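Local atomic coordinates of 16 kDa salivary peptide (Culex quinquefasciatus, PDB entry 7KCG), a protein that is of unknown function but adopts a beta-trefoil fold with putative sugar-binding properties and occurs in mosquito saliva. Residues N54-E68 against L80-W94. Numbering follows the deposited sequence.
With FMT (formic acid), chain D.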
# COMPACT_ATOMS: atom_id res chain seq x y z
N ASN A 54 7.89 10.18 6.36
CA ASN A 54 7.10 9.36 5.44
C ASN A 54 7.75 7.99 5.28
O ASN A 54 8.73 7.65 5.95
CB ASN A 54 6.97 10.06 4.09
CG ASN A 54 6.35 11.44 4.21
OD1 ASN A 54 5.36 11.62 4.91
ND2 ASN A 54 6.92 12.41 3.51
N PHE A 55 7.19 7.19 4.38
CA PHE A 55 7.64 5.83 4.14
C PHE A 55 7.55 5.51 2.65
O PHE A 55 6.63 5.97 1.96
CB PHE A 55 6.80 4.79 4.90
CG PHE A 55 6.87 4.93 6.39
CD1 PHE A 55 7.91 4.37 7.10
CD2 PHE A 55 5.88 5.62 7.07
CE1 PHE A 55 7.98 4.51 8.48
CE2 PHE A 55 5.95 5.78 8.47
CZ PHE A 55 7.00 5.21 9.16
N ARG A 56 8.50 4.72 2.18
CA ARG A 56 8.37 4.05 0.89
C ARG A 56 8.00 2.59 1.11
O ARG A 56 8.41 1.96 2.09
CB ARG A 56 9.67 4.15 0.10
CG ARG A 56 10.02 5.57 -0.28
CD ARG A 56 11.12 5.61 -1.32
NE ARG A 56 11.37 6.97 -1.77
CZ ARG A 56 11.05 7.45 -2.97
NH1 ARG A 56 10.48 6.66 -3.88
NH2 ARG A 56 11.34 8.72 -3.25
N ILE A 57 7.21 2.05 0.17
CA ILE A 57 6.71 0.68 0.24
C ILE A 57 7.09 -0.02 -1.05
O ILE A 57 6.70 0.42 -2.14
CB ILE A 57 5.18 0.65 0.44
CG1 ILE A 57 4.77 1.42 1.70
CG2 ILE A 57 4.65 -0.79 0.52
CD1 ILE A 57 3.24 1.62 1.80
N ARG A 58 7.83 -1.11 -0.94
CA ARG A 58 8.35 -1.89 -2.09
C ARG A 58 7.94 -3.36 -2.02
O ARG A 58 8.08 -3.95 -0.99
CB ARG A 58 9.87 -1.80 -2.14
CG ARG A 58 10.46 -2.22 -3.47
CD ARG A 58 11.94 -2.01 -3.49
NE ARG A 58 12.36 -0.63 -3.43
CZ ARG A 58 12.66 0.09 -4.48
NH1 ARG A 58 12.55 -0.41 -5.68
NH2 ARG A 58 13.06 1.33 -4.33
N ASN A 59 7.46 -3.89 -3.14
CA ASN A 59 7.06 -5.31 -3.26
C ASN A 59 8.32 -6.14 -3.33
O ASN A 59 9.04 -5.98 -4.26
CB ASN A 59 6.25 -5.53 -4.52
CG ASN A 59 5.85 -6.97 -4.70
OD1 ASN A 59 6.61 -7.75 -5.24
ND2 ASN A 59 4.67 -7.32 -4.24
N ASN A 60 8.52 -6.99 -2.33
CA ASN A 60 9.73 -7.83 -2.10
C ASN A 60 10.01 -8.80 -3.23
O ASN A 60 11.16 -9.04 -3.51
CB ASN A 60 9.50 -8.75 -0.91
CG ASN A 60 10.11 -8.20 0.35
OD1 ASN A 60 10.38 -7.03 0.39
ND2 ASN A 60 10.34 -9.02 1.35
N LYS A 61 8.98 -9.28 -3.87
CA LYS A 61 9.06 -10.34 -4.87
C LYS A 61 9.65 -9.79 -6.16
O LYS A 61 10.57 -10.38 -6.74
CB LYS A 61 7.69 -10.96 -5.13
N HIS A 62 9.15 -8.64 -6.61
CA HIS A 62 9.61 -7.99 -7.83
C HIS A 62 10.50 -6.78 -7.58
O HIS A 62 11.11 -6.28 -8.53
CB HIS A 62 8.39 -7.56 -8.66
CG HIS A 62 7.62 -8.72 -9.22
ND1 HIS A 62 7.59 -9.01 -10.56
CD2 HIS A 62 6.85 -9.65 -8.60
CE1 HIS A 62 6.83 -10.08 -10.76
NE2 HIS A 62 6.37 -10.49 -9.58
N GLY A 63 10.60 -6.31 -6.34
CA GLY A 63 11.45 -5.18 -6.00
C GLY A 63 10.93 -3.84 -6.45
O GLY A 63 11.70 -2.88 -6.53
N GLU A 64 9.63 -3.76 -6.76
CA GLU A 64 9.02 -2.59 -7.37
C GLU A 64 8.32 -1.73 -6.33
O GLU A 64 7.71 -2.25 -5.38
CB GLU A 64 8.04 -3.03 -8.45
CG GLU A 64 8.72 -3.79 -9.59
CD GLU A 64 7.75 -4.65 -10.39
OE1 GLU A 64 6.53 -4.65 -10.09
OE2 GLU A 64 8.20 -5.33 -11.34
N GLU A 65 8.41 -0.41 -6.50
CA GLU A 65 7.82 0.54 -5.55
C GLU A 65 6.33 0.69 -5.77
O GLU A 65 5.85 0.73 -6.90
CB GLU A 65 8.46 1.92 -5.70
CG GLU A 65 9.84 2.08 -5.15
CD GLU A 65 10.24 3.55 -5.07
OE1 GLU A 65 10.37 4.20 -6.13
OE2 GLU A 65 10.41 4.04 -3.93
N LEU A 66 5.59 0.80 -4.67
CA LEU A 66 4.17 1.07 -4.72
C LEU A 66 3.93 2.57 -4.88
O LEU A 66 4.51 3.37 -4.15
CB LEU A 66 3.51 0.57 -3.42
CG LEU A 66 2.00 0.68 -3.38
CD1 LEU A 66 1.41 -0.40 -4.26
CD2 LEU A 66 1.49 0.56 -1.94
N PHE A 67 3.09 2.96 -5.84
CA PHE A 67 2.85 4.39 -6.01
C PHE A 67 1.45 4.62 -6.54
O PHE A 67 0.79 3.71 -7.06
CB PHE A 67 3.90 5.06 -6.91
CG PHE A 67 3.74 4.77 -8.39
CD1 PHE A 67 4.14 3.56 -8.91
CD2 PHE A 67 3.23 5.74 -9.24
CE1 PHE A 67 4.01 3.31 -10.27
CE2 PHE A 67 3.09 5.48 -10.61
CZ PHE A 67 3.48 4.27 -11.12
N GLU A 68 0.97 5.85 -6.37
CA GLU A 68 -0.33 6.26 -6.89
C GLU A 68 -0.13 7.11 -8.12
O GLU A 68 0.74 7.99 -8.14
CB GLU A 68 -1.14 7.04 -5.85
CG GLU A 68 -2.51 7.47 -6.37
CD GLU A 68 -3.34 8.25 -5.37
OE1 GLU A 68 -2.92 8.39 -4.19
OE2 GLU A 68 -4.43 8.74 -5.75
N LEU A 80 2.57 -0.89 -9.12
CA LEU A 80 3.99 -1.17 -8.89
C LEU A 80 4.80 -0.65 -10.08
O LEU A 80 4.40 -0.83 -11.24
CB LEU A 80 4.21 -2.66 -8.69
CG LEU A 80 3.54 -3.27 -7.46
CD1 LEU A 80 3.92 -4.72 -7.29
CD2 LEU A 80 3.95 -2.45 -6.24
N TRP A 81 5.94 -0.02 -9.80
CA TRP A 81 6.73 0.71 -10.80
C TRP A 81 7.76 -0.23 -11.42
O TRP A 81 8.84 -0.45 -10.86
CB TRP A 81 7.37 1.93 -10.14
CG TRP A 81 8.17 2.85 -11.00
CD1 TRP A 81 9.41 3.33 -10.74
CD2 TRP A 81 7.76 3.46 -12.24
NE1 TRP A 81 9.83 4.16 -11.74
CE2 TRP A 81 8.83 4.27 -12.67
CE3 TRP A 81 6.61 3.39 -13.02
CZ2 TRP A 81 8.78 5.00 -13.85
CZ3 TRP A 81 6.56 4.12 -14.19
CH2 TRP A 81 7.64 4.91 -14.60
N ILE A 82 7.49 -0.83 -12.58
CA ILE A 82 8.41 -1.87 -13.15
C ILE A 82 9.77 -1.28 -13.55
O ILE A 82 10.77 -1.96 -13.34
CB ILE A 82 7.75 -2.62 -14.32
CG1 ILE A 82 6.36 -3.13 -13.94
CG2 ILE A 82 8.63 -3.75 -14.83
CD1 ILE A 82 5.69 -3.91 -15.04
N LYS A 83 9.81 -0.07 -14.07
CA LYS A 83 11.06 0.56 -14.56
C LYS A 83 12.16 0.62 -13.49
O LYS A 83 13.33 0.54 -13.87
CB LYS A 83 10.73 1.95 -15.11
CG LYS A 83 11.83 2.62 -15.93
CD LYS A 83 11.31 3.36 -17.13
CE LYS A 83 11.05 4.83 -16.85
NZ LYS A 83 12.23 5.51 -16.29
N LYS A 84 11.81 0.83 -12.22
CA LYS A 84 12.79 0.83 -11.10
C LYS A 84 13.54 2.16 -10.97
O LYS A 84 14.46 2.22 -10.16
CB LYS A 84 13.57 -0.48 -11.00
CG LYS A 84 12.76 -1.66 -10.47
CD LYS A 84 13.60 -2.85 -10.15
CE LYS A 84 12.86 -4.15 -10.36
NZ LYS A 84 13.53 -5.27 -9.66
N SER A 85 13.13 3.18 -11.71
CA SER A 85 13.68 4.54 -11.51
C SER A 85 13.06 5.09 -10.23
O SER A 85 11.87 4.99 -10.08
CB SER A 85 13.32 5.43 -12.66
OG SER A 85 12.17 4.98 -13.33
N LEU A 86 13.86 5.64 -9.33
CA LEU A 86 13.31 6.11 -8.06
C LEU A 86 12.31 7.24 -8.31
O LEU A 86 12.61 8.21 -9.01
CB LEU A 86 14.43 6.57 -7.15
CG LEU A 86 14.08 6.68 -5.67
CD1 LEU A 86 13.76 5.31 -5.09
CD2 LEU A 86 15.25 7.34 -4.93
N ILE A 87 11.12 7.11 -7.73
CA ILE A 87 10.07 8.11 -7.89
C ILE A 87 10.28 9.20 -6.85
O ILE A 87 10.30 8.92 -5.65
CB ILE A 87 8.68 7.47 -7.78
CG1 ILE A 87 8.44 6.58 -8.99
CG2 ILE A 87 7.58 8.51 -7.67
CD1 ILE A 87 7.09 5.90 -9.02
N ASN A 88 10.44 10.44 -7.32
CA ASN A 88 10.84 11.56 -6.48
C ASN A 88 9.79 12.66 -6.38
O ASN A 88 10.08 13.72 -5.80
CB ASN A 88 12.17 12.14 -7.01
CG ASN A 88 12.97 12.83 -5.93
OD1 ASN A 88 12.88 12.49 -4.74
ND2 ASN A 88 13.77 13.82 -6.33
N ASP A 89 8.59 12.46 -6.93
CA ASP A 89 7.57 13.50 -6.98
C ASP A 89 6.50 13.35 -5.90
O ASP A 89 5.44 13.98 -6.01
CB ASP A 89 6.91 13.54 -8.36
CG ASP A 89 6.08 12.30 -8.67
OD1 ASP A 89 5.99 11.38 -7.82
OD2 ASP A 89 5.49 12.24 -9.77
N GLY A 90 6.73 12.51 -4.89
CA GLY A 90 5.75 12.26 -3.85
C GLY A 90 4.83 11.09 -4.11
O GLY A 90 4.17 10.61 -3.17
N GLY A 91 4.75 10.61 -5.35
CA GLY A 91 3.80 9.57 -5.69
C GLY A 91 4.10 8.24 -5.02
O GLY A 91 3.19 7.44 -4.81
N ALA A 92 5.37 7.98 -4.70
CA ALA A 92 5.76 6.73 -4.06
C ALA A 92 6.04 6.90 -2.59
O ALA A 92 6.56 5.98 -1.96
CB ALA A 92 6.99 6.13 -4.74
N SER A 93 5.71 8.06 -2.02
CA SER A 93 5.91 8.31 -0.60
C SER A 93 4.57 8.28 0.13
O SER A 93 3.56 8.74 -0.40
CB SER A 93 6.62 9.65 -0.38
OG SER A 93 7.84 9.70 -1.12
N TRP A 94 4.56 7.70 1.34
CA TRP A 94 3.32 7.36 2.03
C TRP A 94 3.38 7.82 3.49
O TRP A 94 4.38 7.60 4.18
CB TRP A 94 3.06 5.85 1.95
CG TRP A 94 2.93 5.32 0.54
CD1 TRP A 94 3.94 4.84 -0.27
CD2 TRP A 94 1.73 5.23 -0.23
NE1 TRP A 94 3.43 4.45 -1.47
CE2 TRP A 94 2.08 4.69 -1.49
CE3 TRP A 94 0.39 5.54 0.04
CZ2 TRP A 94 1.13 4.45 -2.48
CZ3 TRP A 94 -0.54 5.33 -0.96
CH2 TRP A 94 -0.17 4.80 -2.20
C FMT D . 8.70 10.48 -11.48
O1 FMT D . 9.27 10.85 -10.47
O2 FMT D . 8.49 9.25 -11.82
O HOH W 1 6.52 3.49 -2.13
O HOH W 2 13.50 1.76 -7.33
O HOH W 3 9.99 0.37 -8.81
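R56 meets the loop 82-92 end-on: NH1 and NH2 both donate to the backbone oxygen of I87, with NH2 2.6 Å from I87 O. That oxygen lies in the guanidinium plane. CD1 of L86 lies over one face of the group and OG of S93 over the other. R56 NH1 also forms a salt bridge with E65 OE2, 2.6 Å away, on the syn lone pair. E65 OE1 accepts a weak bond from I87 N. R58 is a long, charge-only partner of E65 OE2.

Deeper in, CD1 of I87 sits over one face of the F67 ring, 3.8 Å from its centroid, and CB of W81 touches F67 CE1. The indole of W94 donates through NE1 to L66 O at 3.1 Å; the oxygen lies in the ring plane, but NE1 stands above the carbonyl plane. CD1 of I57 and CD2 of L66 cover one face of this indole.

Backbone bonds set the frame. F55 and W94 form an antiparallel hydrogen-bonded pair, and W81 N donates to E65 O. A water accepts from I57 N and lies near L66 O and A92 O. Outside the segments, E51 binds S93 OG.

The beta-trefoil hairpin of strands 54-59 and 64-69 thus pairs with strands 93-98 and 76-81, and R56 and E65 reach the loop between those two. E65 probably offsets the charge of R56, and three bonds to two acceptors should together fix the guanidinium's rotation.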